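Local coordinates for protein ATP-dependent CLP protease, putative (PDB 2F6I) that probably hydrolyses proteins to small peptides as the serine protease subunit of an ATP-dependent Clp complex, this chain being the protein's catalytic domain, at residues S125-R130 and D198-T203. Numbering follows the deposited sequence.
Sequences SLPNCR and DEVIET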
ATOM      1  N   SER C 125       9.119  44.548   3.014  1.00 46.94           N
ATOM      2  CA  SER C 125       8.702  43.502   2.101  1.00 45.83           C
ATOM      3  C   SER C 125       9.239  43.765   0.705  1.00 43.97           C
ATOM      4  O   SER C 125       9.276  44.909   0.253  1.00 43.32           O
ATOM      5  CB  SER C 125       7.173  43.429   2.048  1.00 47.16           C
ATOM      6  OG  SER C 125       6.741  42.620   0.968  1.00 46.85           O
ATOM      7  N   LEU C 126       9.680  42.706   0.033  1.00 41.86           N
ATOM      8  CA  LEU C 126      10.171  42.839  -1.326  1.00 40.95           C
ATOM      9  C   LEU C 126       8.928  43.029  -2.199  1.00 40.30           C
ATOM     10  O   LEU C 126       7.833  42.612  -1.823  1.00 38.23           O
ATOM     11  CB  LEU C 126      10.964  41.592  -1.732  1.00 43.24           C
ATOM     12  CG  LEU C 126      12.367  41.511  -1.120  1.00 43.40           C
ATOM     13  CD1 LEU C 126      12.993  40.172  -1.429  1.00 46.10           C
ATOM     14  CD2 LEU C 126      13.232  42.635  -1.676  1.00 43.99           C
ATOM     15  N   PRO C 127       9.087  43.657  -3.376  1.00 40.00           N
ATOM     16  CA  PRO C 127       8.034  43.955  -4.355  1.00 41.44           C
ATOM     17  C   PRO C 127       6.998  42.882  -4.724  1.00 43.03           C
ATOM     18  O   PRO C 127       5.794  43.138  -4.675  1.00 41.33           O
ATOM     19  CB  PRO C 127       8.827  44.410  -5.583  1.00 40.29           C
ATOM     20  CG  PRO C 127      10.053  44.995  -5.002  1.00 39.25           C
ATOM     21  CD  PRO C 127      10.408  43.997  -3.933  1.00 40.31           C
ATOM     22  N   ASN C 128       7.462  41.692  -5.101  1.00 43.02           N
ATOM     23  CA  ASN C 128       6.562  40.620  -5.530  1.00 43.33           C
ATOM     24  C   ASN C 128       5.912  39.746  -4.464  1.00 42.76           C
ATOM     25  O   ASN C 128       5.159  38.833  -4.789  1.00 44.32           O
ATOM     26  CB  ASN C 128       7.289  39.731  -6.538  1.00 42.92           C
ATOM     27  CG  ASN C 128       7.578  40.457  -7.838  1.00 46.30           C
ATOM     28  OD1 ASN C 128       8.710  40.455  -8.329  1.00 44.55           O
ATOM     29  ND2 ASN C 128       6.550  41.082  -8.404  1.00 44.84           N
ATOM     30  N   CYS C 129       6.181  40.027  -3.198  1.00 43.42           N
ATOM     31  CA  CYS C 129       5.602  39.238  -2.119  1.00 42.32           C
ATOM     32  C   CYS C 129       4.074  39.318  -2.089  1.00 43.11           C
ATOM     33  O   CYS C 129       3.485  40.372  -2.338  1.00 42.94           O
ATOM     34  CB  CYS C 129       6.162  39.705  -0.776  1.00 42.24           C
ATOM     35  SG  CYS C 129       5.628  38.705   0.624  1.00 49.30           S
ATOM     36  N   ARG C 130       3.435  38.192  -1.792  1.00 42.60           N
ATOM     37  CA  ARG C 130       1.982  38.140  -1.701  1.00 43.46           C
ATOM     38  C   ARG C 130       1.652  37.907  -0.234  1.00 44.22           C
ATOM     39  O   ARG C 130       2.126  36.946   0.369  1.00 45.89           O
ATOM     40  CB  ARG C 130       1.430  37.005  -2.566  1.00 43.61           C
ATOM     41  CG  ARG C 130       1.792  37.125  -4.044  1.00 46.31           C
ATOM     42  CD  ARG C 130       1.176  38.366  -4.674  1.00 47.69           C
ATOM     43  NE  ARG C 130      -0.260  38.216  -4.891  1.00 48.84           N
ATOM     44  CZ  ARG C 130      -1.075  39.206  -5.244  1.00 49.44           C
ATOM     45  NH1 ARG C 130      -0.601  40.434  -5.418  1.00 49.49           N
ATOM     46  NH2 ARG C 130      -2.365  38.963  -5.433  1.00 49.14           N
ATOM     47  N   ASP C 198       5.901  48.605   6.868  1.00 50.76           N
ATOM     48  CA  ASP C 198       6.143  50.039   6.826  1.00 53.15           C
ATOM     49  C   ASP C 198       6.585  50.524   5.451  1.00 54.84           C
ATOM     50  O   ASP C 198       6.221  51.621   5.031  1.00 56.92           O
ATOM     51  CB  ASP C 198       7.187  50.418   7.872  1.00 53.05           C
ATOM     52  CG  ASP C 198       6.822  49.922   9.254  1.00 55.43           C
ATOM     53  OD1 ASP C 198       5.742  50.298   9.755  1.00 57.82           O
ATOM     54  OD2 ASP C 198       7.612  49.152   9.838  1.00 56.03           O
ATOM     55  N   GLU C 199       7.368  49.714   4.746  1.00 56.22           N
ATOM     56  CA  GLU C 199       7.829  50.120   3.427  1.00 58.20           C
ATOM     57  C   GLU C 199       8.155  48.982   2.473  1.00 56.44           C
ATOM     58  O   GLU C 199       8.498  47.876   2.888  1.00 56.54           O
ATOM     59  CB  GLU C 199       9.046  51.040   3.561  1.00 61.73           C
ATOM     60  CG  GLU C 199      10.114  50.531   4.506  1.00 67.13           C
ATOM     61  CD  GLU C 199      11.248  51.524   4.684  1.00 72.71           C
ATOM     62  OE1 GLU C 199      10.961  52.702   4.995  1.00 73.86           O
ATOM     63  OE2 GLU C 199      12.424  51.128   4.518  1.00 74.62           O
ATOM     64  N   VAL C 200       8.032  49.278   1.183  1.00 54.58           N
ATOM     65  CA  VAL C 200       8.316  48.319   0.126  1.00 52.02           C
ATOM     66  C   VAL C 200       9.721  48.596  -0.394  1.00 51.36           C
ATOM     67  O   VAL C 200       9.991  49.674  -0.920  1.00 51.59           O
ATOM     68  CB  VAL C 200       7.318  48.464  -1.043  1.00 50.57           C
ATOM     69  CG1 VAL C 200       7.679  47.494  -2.158  1.00 51.00           C
ATOM     70  CG2 VAL C 200       5.898  48.214  -0.549  1.00 48.82           C
ATOM     71  N   ILE C 201      10.615  47.626  -0.245  1.00 50.59           N
ATOM     72  CA  ILE C 201      11.987  47.790  -0.701  1.00 50.02           C
ATOM     73  C   ILE C 201      12.059  48.026  -2.205  1.00 50.20           C
ATOM     74  O   ILE C 201      11.460  47.289  -2.989  1.00 50.97           O
ATOM     75  CB  ILE C 201      12.838  46.559  -0.342  1.00 49.98           C
ATOM     76  CG1 ILE C 201      12.863  46.380   1.179  1.00 51.16           C
ATOM     77  CG2 ILE C 201      14.253  46.722  -0.882  1.00 48.75           C
ATOM     78  CD1 ILE C 201      13.456  45.065   1.642  1.00 50.62           C
ATOM     79  N   GLU C 202      12.783  49.068  -2.598  1.00 50.35           N
ATOM     80  CA  GLU C 202      12.949  49.402  -4.006  1.00 50.69           C
ATOM     81  C   GLU C 202      13.913  48.389  -4.603  1.00 50.04           C
ATOM     82  O   GLU C 202      14.880  47.978  -3.963  1.00 51.56           O
ATOM     83  CB  GLU C 202      13.501  50.817  -4.159  1.00 51.96           C
ATOM     84  N   THR C 203      13.652  47.997  -5.838  1.00 47.89           N
ATOM     85  CA  THR C 203      14.471  47.004  -6.503  1.00 45.98           C
ATOM     86  C   THR C 203      14.883  47.498  -7.885  1.00 44.85           C
ATOM     87  O   THR C 203      14.307  48.452  -8.400  1.00 46.15           O
ATOM     88  CB  THR C 203      13.658  45.685  -6.587  1.00 46.78           C
ATOM     89  OG1 THR C 203      14.022  44.836  -5.493  1.00 49.69           O
ATOM     90  CG2 THR C 203      13.862  44.979  -7.896  1.00 44.78           C
TER
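Ile201 N donates to Ser125 O at 3.1 Å, with an N-H...O angle of 153°. The donor lies tilted 26° from the carbonyl plane. A weak bond from Ser125 N to Glu199 O, 3.4 Å long, joins the same residue to the other side of Val200. Ser125 and Val200 thus form a parallel beta bridge. It adds strand 199-200 to strand 123-125 at the edge of the parallel sheet of the ClpP fold within this chain. Val200 CA also makes a CA-H...O contact with Ser125 O, at 3.5 Å. Ser125 OG donates to the carbonyl of the next residue, Leu126 O, at 3.0 Å.

Past the bridge the contacts are mostly van der Waals, and the proline ring also rests against a carbonyl oxygen. CB of Leu126 points away from 198-203. With CG anti to the carbonyl carbon (chi1 -76°), the end of the side chain comes nearer, and Leu126 CD2 meets Ile201 CD1 at 4.1 Å. Pro127 is the second residue of a type I turn from Leu126 to Cys129. Pro127 CG sits 3.4 Å from Ile201 O and 4.0 Å from Thr203 CB. Val200 CG1 lies 4.2 Å from Pro127 CA.

Asp90 of the second subunit packs on Leu126 and Pro127, and Tyr94 of that subunit on Ile201. Just before strand 199-200, Asp198 forms a salt bridge with Arg123. One good and one weak backbone bond join the strands, and Leu126, Pro127 and Ile201 add side-chain contacts that continue into the subunit interface.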